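Pleckstrin homology domain-containing family M member 2 (Homo sapiens, PDB 3CXB) probably links kinesin to the Salmonella effector SifA, which it binds through its pleckstrin homology domain, in the tubulation of endosomes. Local coordinates at residues B[66-71]-B[80-85]. Sequence-based numbering, arbitrary orientation.
Sequences PHAFQV and ELSAES
The F69 ring lies across the side chain of L81, its direct partner on the neighbouring antiparallel strand. CG of F69 sits in the crowded position between backbone N and carbonyl carbon (chi1 58°), and this tips the ring over the partner strand. L81 CB stands over one ring face in a CH-pi contact, 3.8 Å from the centroid of the F69 ring, while L81 CD1 comes within 3.3 Å of F69 CE1; the two side chains cross obliquely. Beneath them the backbones of F69 and L81 form a hydrogen-bonded pair. L81 N lies almost on the extended C=O axis of F69, 2.8 Å from F69 O, whereas F69 N reaches L81 O at 3.1 Å from above the carbonyl plane. Residues 68-71 and 80-82 belong to the last beta hairpin of the PH fold, just ahead of the C-terminal helix 86-100. M89 and L96 of that helix touch F69, and L6 of strand 2-8 touches both F69 and L81, so this face of the hairpin looks into the core. On the other face, with A68 and S82, Q70 and E80 run side by side in the same direction. Q70 NE2 comes within 3.2 Å of E80 OE1, with amide and carboxylate planes turned 67° apart. R58 gives Q70 OE1 a weak hydrogen bond. Just past strand 79-82 and just before strand 68-73, A83 N donates a nearly straight bond to H67 O (3.0 Å). P66 CB lies over one face of the H67 ring and S85 C over the opposite one, both displaced toward the rim, S85 C being 3.1 Å from H67 ND1. S85 in turn N-caps the helix, its OG accepting a hydrogen bond from E88 N.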
loop_
_atom_site.group_PDB
_atom_site.type_symbol
_atom_site.label_atom_id
_atom_site.label_comp_id
_atom_site.label_asym_id
_atom_site.label_seq_id
_atom_site.Cartn_x
_atom_site.Cartn_y
_atom_site.Cartn_z
ATOM N N PRO B 66 -1.432 9.079 -10.929
ATOM C CA PRO B 66 -0.038 8.740 -11.233
ATOM C C PRO B 66 0.708 8.009 -10.123
ATOM O O PRO B 66 0.501 8.285 -8.940
ATOM C CB PRO B 66 0.584 10.098 -11.541
ATOM C CG PRO B 66 -0.198 11.018 -10.673
ATOM C CD PRO B 66 -1.610 10.540 -10.893
ATOM N N HIS B 67 1.573 7.075 -10.520
ATOM C CA HIS B 67 2.385 6.297 -9.587
ATOM C C HIS B 67 1.566 5.383 -8.668
ATOM O O HIS B 67 1.893 5.237 -7.488
ATOM C CB HIS B 67 3.229 7.245 -8.730
ATOM C CG HIS B 67 3.753 8.431 -9.477
ATOM N ND1 HIS B 67 4.673 8.322 -10.497
ATOM C CD2 HIS B 67 3.472 9.750 -9.361
ATOM C CE1 HIS B 67 4.937 9.525 -10.978
ATOM N NE2 HIS B 67 4.219 10.409 -10.306
ATOM N N ALA B 68 0.519 4.762 -9.200
ATOM C CA ALA B 68 -0.322 3.884 -8.394
ATOM C C ALA B 68 0.023 2.398 -8.474
ATOM O O ALA B 68 0.346 1.880 -9.536
ATOM C CB ALA B 68 -1.767 4.080 -8.773
ATOM N N PHE B 69 -0.064 1.721 -7.335
ATOM C CA PHE B 69 0.216 0.290 -7.249
ATOM C C PHE B 69 -0.660 -0.359 -6.181
ATOM O O PHE B 69 -1.230 0.324 -5.331
ATOM C CB PHE B 69 1.688 0.061 -6.925
ATOM C CG PHE B 69 2.137 0.706 -5.635
ATOM C CD1 PHE B 69 2.205 -0.034 -4.454
ATOM C CD2 PHE B 69 2.528 2.043 -5.616
ATOM C CE1 PHE B 69 2.659 0.545 -3.276
ATOM C CE2 PHE B 69 2.987 2.640 -4.439
ATOM C CZ PHE B 69 3.056 1.895 -3.266
ATOM N N GLN B 70 -0.761 -1.680 -6.209
ATOM C CA GLN B 70 -1.610 -2.352 -5.250
ATOM C C GLN B 70 -0.984 -3.563 -4.569
ATOM O O GLN B 70 -0.077 -4.203 -5.100
ATOM C CB GLN B 70 -2.902 -2.747 -5.940
ATOM C CG GLN B 70 -2.662 -3.609 -7.154
ATOM C CD GLN B 70 -3.893 -3.797 -8.036
ATOM O OE1 GLN B 70 -3.947 -4.735 -8.832
ATOM N NE2 GLN B 70 -4.873 -2.897 -7.916
ATOM N N VAL B 71 -1.475 -3.851 -3.368
ATOM C CA VAL B 71 -1.016 -4.987 -2.592
ATOM C C VAL B 71 -2.205 -5.926 -2.489
ATOM O O VAL B 71 -3.154 -5.629 -1.778
ATOM C CB VAL B 71 -0.593 -4.552 -1.177
ATOM C CG1 VAL B 71 -0.173 -5.758 -0.353
ATOM C CG2 VAL B 71 0.557 -3.577 -1.270
ATOM N N GLU B 80 -5.038 -0.109 -2.368
ATOM C CA GLU B 80 -4.653 0.755 -3.484
ATOM C C GLU B 80 -3.794 1.898 -2.960
ATOM O O GLU B 80 -4.276 2.770 -2.239
ATOM C CB GLU B 80 -5.884 1.325 -4.188
ATOM C CG GLU B 80 -6.497 0.419 -5.247
ATOM C CD GLU B 80 -5.822 0.510 -6.609
ATOM O OE1 GLU B 80 -6.371 -0.071 -7.575
ATOM O OE2 GLU B 80 -4.747 1.153 -6.717
ATOM N N LEU B 81 -2.518 1.883 -3.323
ATOM C CA LEU B 81 -1.601 2.917 -2.876
ATOM C C LEU B 81 -1.177 3.820 -4.026
ATOM O O LEU B 81 -1.368 3.495 -5.191
ATOM C CB LEU B 81 -0.362 2.279 -2.239
ATOM C CG LEU B 81 -0.551 1.427 -0.981
ATOM C CD1 LEU B 81 0.772 0.777 -0.590
ATOM C CD2 LEU B 81 -1.058 2.296 0.158
ATOM N N SER B 82 -0.602 4.966 -3.686
ATOM C CA SER B 82 -0.139 5.915 -4.690
ATOM C C SER B 82 1.025 6.713 -4.133
ATOM O O SER B 82 0.942 7.238 -3.029
ATOM C CB SER B 82 -1.261 6.872 -5.084
ATOM O OG SER B 82 -0.874 7.655 -6.200
ATOM N N ALA B 83 2.114 6.790 -4.889
ATOM C CA ALA B 83 3.288 7.530 -4.451
ATOM C C ALA B 83 3.275 8.910 -5.094
ATOM O O ALA B 83 2.307 9.277 -5.761
ATOM C CB ALA B 83 4.555 6.783 -4.823
ATOM N N GLU B 84 4.342 9.677 -4.892
ATOM C CA GLU B 84 4.411 11.018 -5.451
ATOM C C GLU B 84 5.259 11.045 -6.718
ATOM O O GLU B 84 5.133 11.954 -7.536
ATOM C CB GLU B 84 4.978 11.997 -4.408
ATOM C CG GLU B 84 6.401 11.673 -3.933
ATOM C CD GLU B 84 6.947 12.668 -2.901
ATOM O OE1 GLU B 84 6.993 13.884 -3.194
ATOM O OE2 GLU B 84 7.341 12.234 -1.796
ATOM N N SER B 85 6.112 10.035 -6.882
ATOM C CA SER B 85 6.991 9.950 -8.043
ATOM C C SER B 85 7.131 8.525 -8.597
ATOM O O SER B 85 6.793 7.549 -7.941
ATOM C CB SER B 85 8.373 10.487 -7.671
ATOM O OG SER B 85 8.915 9.754 -6.584
#